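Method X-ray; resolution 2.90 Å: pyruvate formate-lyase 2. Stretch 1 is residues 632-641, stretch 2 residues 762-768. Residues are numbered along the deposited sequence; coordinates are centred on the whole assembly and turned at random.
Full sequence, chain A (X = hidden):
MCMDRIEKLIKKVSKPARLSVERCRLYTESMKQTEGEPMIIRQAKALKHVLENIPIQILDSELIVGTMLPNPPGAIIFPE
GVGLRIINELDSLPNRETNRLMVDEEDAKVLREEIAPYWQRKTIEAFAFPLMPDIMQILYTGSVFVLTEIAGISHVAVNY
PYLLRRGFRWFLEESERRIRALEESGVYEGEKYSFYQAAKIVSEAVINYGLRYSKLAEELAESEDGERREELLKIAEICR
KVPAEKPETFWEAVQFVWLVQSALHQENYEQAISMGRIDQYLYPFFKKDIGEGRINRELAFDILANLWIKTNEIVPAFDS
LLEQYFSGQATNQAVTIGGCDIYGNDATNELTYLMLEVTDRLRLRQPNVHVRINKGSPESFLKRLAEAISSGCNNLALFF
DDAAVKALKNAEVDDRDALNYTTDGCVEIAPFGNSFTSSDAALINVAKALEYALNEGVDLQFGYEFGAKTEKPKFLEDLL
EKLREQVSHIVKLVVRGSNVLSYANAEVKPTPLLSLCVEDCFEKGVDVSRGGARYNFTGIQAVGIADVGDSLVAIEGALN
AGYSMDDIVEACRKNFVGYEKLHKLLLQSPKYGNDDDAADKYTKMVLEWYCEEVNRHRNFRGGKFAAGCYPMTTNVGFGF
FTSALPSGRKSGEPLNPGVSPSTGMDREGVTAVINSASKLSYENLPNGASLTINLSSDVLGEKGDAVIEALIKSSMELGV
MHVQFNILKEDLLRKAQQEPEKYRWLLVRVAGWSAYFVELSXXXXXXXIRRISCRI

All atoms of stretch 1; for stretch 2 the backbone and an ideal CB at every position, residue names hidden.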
# COMPACT_ATOMS: atom_id res chain seq x y z
N MET A 632 11.90 -26.49 -27.49
CA MET A 632 11.70 -26.13 -28.91
C MET A 632 12.68 -26.94 -29.74
O MET A 632 12.75 -28.15 -29.57
CB MET A 632 11.81 -24.62 -29.21
CG MET A 632 10.79 -23.75 -28.46
SD MET A 632 9.09 -24.35 -28.48
CE MET A 632 8.68 -24.23 -30.22
N THR A 633 13.45 -26.31 -30.63
CA THR A 633 14.59 -27.04 -31.17
C THR A 633 15.90 -26.42 -30.73
O THR A 633 16.91 -26.57 -31.41
CB THR A 633 14.57 -27.27 -32.73
OG1 THR A 633 14.79 -26.04 -33.43
CG2 THR A 633 13.27 -27.89 -33.20
N THR A 634 15.89 -25.73 -29.59
CA THR A 634 17.11 -25.11 -29.07
C THR A 634 18.05 -26.13 -28.46
O THR A 634 19.21 -25.81 -28.22
CB THR A 634 16.86 -24.03 -27.99
OG1 THR A 634 16.47 -24.65 -26.76
CG2 THR A 634 15.82 -23.01 -28.42
N ASN A 635 17.57 -27.34 -28.21
CA ASN A 635 18.47 -28.41 -27.77
C ASN A 635 19.46 -28.73 -28.87
O ASN A 635 20.61 -29.06 -28.59
CB ASN A 635 17.72 -29.66 -27.35
CG ASN A 635 17.09 -30.36 -28.51
OD1 ASN A 635 16.43 -29.74 -29.34
ND2 ASN A 635 17.28 -31.67 -28.59
N VAL A 636 19.00 -28.60 -30.12
CA VAL A 636 19.86 -28.74 -31.27
C VAL A 636 20.76 -27.52 -31.40
O VAL A 636 21.99 -27.64 -31.52
CB VAL A 636 19.05 -28.96 -32.57
CG1 VAL A 636 19.97 -29.03 -33.80
CG2 VAL A 636 18.19 -30.21 -32.44
N GLY A 637 20.16 -26.34 -31.34
CA GLY A 637 20.88 -25.10 -31.57
C GLY A 637 22.00 -24.90 -30.57
O GLY A 637 23.13 -24.55 -30.96
N PHE A 638 21.69 -25.14 -29.28
CA PHE A 638 22.66 -24.99 -28.21
C PHE A 638 23.73 -26.04 -28.35
O PHE A 638 24.89 -25.78 -28.06
CB PHE A 638 22.03 -25.17 -26.83
CG PHE A 638 21.22 -24.01 -26.36
CD1 PHE A 638 20.10 -24.22 -25.56
CD2 PHE A 638 21.56 -22.72 -26.72
CE1 PHE A 638 19.36 -23.17 -25.13
CE2 PHE A 638 20.81 -21.66 -26.29
CZ PHE A 638 19.71 -21.88 -25.49
N GLY A 639 23.30 -27.23 -28.77
CA GLY A 639 24.19 -28.35 -29.06
C GLY A 639 25.36 -27.99 -29.95
O GLY A 639 26.50 -28.22 -29.55
N PHE A 640 25.07 -27.39 -31.11
CA PHE A 640 26.09 -26.87 -32.05
C PHE A 640 27.24 -26.21 -31.32
O PHE A 640 28.39 -26.48 -31.61
CB PHE A 640 25.54 -25.79 -32.98
CG PHE A 640 24.46 -26.25 -33.94
CD1 PHE A 640 24.41 -27.56 -34.40
CD2 PHE A 640 23.53 -25.33 -34.43
CE1 PHE A 640 23.41 -27.97 -35.30
CE2 PHE A 640 22.54 -25.72 -35.34
CZ PHE A 640 22.48 -27.04 -35.78
N PHE A 641 26.91 -25.33 -30.39
CA PHE A 641 27.89 -24.51 -29.68
C PHE A 641 28.20 -25.00 -28.27
O PHE A 641 28.80 -24.27 -27.47
CB PHE A 641 27.44 -23.05 -29.65
CG PHE A 641 27.03 -22.52 -30.98
CD1 PHE A 641 27.97 -22.09 -31.88
CD2 PHE A 641 25.69 -22.46 -31.33
CE1 PHE A 641 27.59 -21.62 -33.12
CE2 PHE A 641 25.30 -21.99 -32.56
CZ PHE A 641 26.25 -21.57 -33.45
N UNK A 762 17.95 -30.50 -41.33
CA UNK A 762 18.67 -31.80 -41.37
C UNK A 762 19.06 -32.32 -40.00
O UNK A 762 18.77 -33.48 -39.72
CB UNK A 762 19.93 -31.67 -42.22
N UNK A 763 19.72 -31.47 -39.15
CA UNK A 763 19.96 -32.00 -37.80
C UNK A 763 18.68 -32.42 -37.06
O UNK A 763 18.70 -33.45 -36.39
CB UNK A 763 20.70 -30.95 -36.97
N UNK A 764 17.59 -31.67 -37.21
CA UNK A 764 16.37 -31.99 -36.48
C UNK A 764 15.67 -33.22 -37.05
O UNK A 764 15.23 -34.07 -36.28
CB UNK A 764 15.42 -30.79 -36.50
N UNK A 765 15.63 -33.35 -38.37
CA UNK A 765 15.10 -34.54 -39.05
C UNK A 765 15.80 -35.83 -38.66
O UNK A 765 15.16 -36.86 -38.39
CB UNK A 765 15.20 -34.36 -40.57
N UNK A 766 17.13 -35.76 -38.60
CA UNK A 766 17.97 -36.91 -38.28
C UNK A 766 17.72 -37.38 -36.86
O UNK A 766 17.79 -38.58 -36.57
CB UNK A 766 19.45 -36.57 -38.47
N UNK A 767 17.38 -36.42 -36.01
CA UNK A 767 17.02 -36.67 -34.63
C UNK A 767 15.67 -37.38 -34.45
O UNK A 767 15.58 -38.32 -33.68
CB UNK A 767 17.00 -35.34 -33.87
N UNK A 768 14.63 -36.94 -35.16
CA UNK A 768 13.34 -37.63 -35.07
C UNK A 768 13.43 -39.06 -35.62
O UNK A 768 12.78 -39.98 -35.09
CB UNK A 768 12.27 -36.84 -35.83

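Stretch 2, 762 to 768, is helical throughout, and the helix runs on beyond it. It passes the short helix of stretch 1 with an axis separation of 10.2 Å and an angle of 119° between their directions. The backbones come nearest at Val636 and 764, where Val636 CA and the CA of 764 are 7.1 Å apart.

Position 762 has nothing of stretch 1 within 5.5 Å of its ideal CB. Many side chains would fit, including long polar ones. It is Arg762, which makes no contact with stretch 1.

Position 763 points toward stretch 1. Its ideal CB lies 3.8 Å from Val636 CG1 and 4.4 Å from Phe640 CE1. The surroundings are apolar and already close, so a compact apolar residue such as alanine, valine or proline would suit. Phi of -58° and a place in the first turn of the helix both allow proline, without settling the choice. The residue is Pro763. Its CB packs 3.8 Å from CG1 of Val636, and its CG lies 4.0 Å from CZ of Phe640, at the edge of that ring.

Position 764 also points toward stretch 1. Its ideal CB is 4.9 Å from Thr633 CG2 and 5.0 Å from Val636 CG2. That leaves room for a modest apolar side chain against methyl groups; valine, isoleucine or leucine are reasonable. The residue is Val764, with chi1 at 177° (t). Its CG2 reaches CG2 of Val636 at 3.8 Å and CB of Thr633 at 4.0 Å, so one methyl touches both residues.

Positions 765, 766 and 768 have no atom of stretch 1 within 5.5 Å of their ideal CB atoms, so polar or apolar residues could stand there. They are Gln765, Glu766 and Val768, and none touches stretch 1.

Position 767 is one helical turn beyond 763, and its CB points toward stretch 1. The nearest atom to the ideal CB is Val636 CG2, at 5.5 Å, so there is space for a longer side chain. The amide of Asn635 lies on this side, offering a donor and an acceptor. A leucine or methionine could cover the valine; a glutamine or glutamate could extend toward the amide. The residue is Glu767. Its OE1 comes within 4.4 Å of ND2 of Asn635, too far for a hydrogen bond. OE2 and the ND2 of Asn635 are each hydrogen-bonded elsewhere in the structure.

No hydrogen bond joins the stretches. The closest contacts are apolar, with Val636 at their centre. The two stretches together bury 230 Å², both sides summed.

Stretch 2 (762-768) RPVQEEV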
# COMPACT_ATOMS: atom_id res chain seq x y z
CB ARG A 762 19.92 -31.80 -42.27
CG ARG A 762 19.76 -31.13 -43.60
CD ARG A 762 19.60 -32.12 -44.75
NE ARG A 762 19.33 -31.39 -45.99
CZ ARG A 762 20.24 -30.76 -46.73
NH1 ARG A 762 21.53 -30.75 -46.38
NH2 ARG A 762 19.87 -30.13 -47.84
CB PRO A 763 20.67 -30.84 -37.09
CG PRO A 763 21.33 -30.09 -38.18
CD PRO A 763 20.31 -30.12 -39.28
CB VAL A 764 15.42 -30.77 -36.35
CG1 VAL A 764 14.12 -31.15 -35.65
CG2 VAL A 764 16.10 -29.66 -35.56
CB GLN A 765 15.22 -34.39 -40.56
CG GLN A 765 14.16 -33.53 -41.20
CD GLN A 765 14.24 -33.55 -42.70
OE1 GLN A 765 15.22 -34.02 -43.27
NE2 GLN A 765 13.22 -33.03 -43.35
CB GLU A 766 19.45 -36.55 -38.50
CG GLU A 766 20.41 -37.73 -38.75
CD GLU A 766 20.02 -38.66 -39.93
OE1 GLU A 766 20.46 -39.83 -39.90
OE2 GLU A 766 19.30 -38.23 -40.87
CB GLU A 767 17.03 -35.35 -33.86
CG GLU A 767 18.39 -34.98 -33.34
CD GLU A 767 18.56 -35.39 -31.90
OE1 GLU A 767 17.56 -35.29 -31.14
OE2 GLU A 767 19.67 -35.81 -31.54
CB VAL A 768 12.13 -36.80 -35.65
CG1 VAL A 768 12.60 -35.66 -36.48
CG2 VAL A 768 11.19 -37.65 -36.47
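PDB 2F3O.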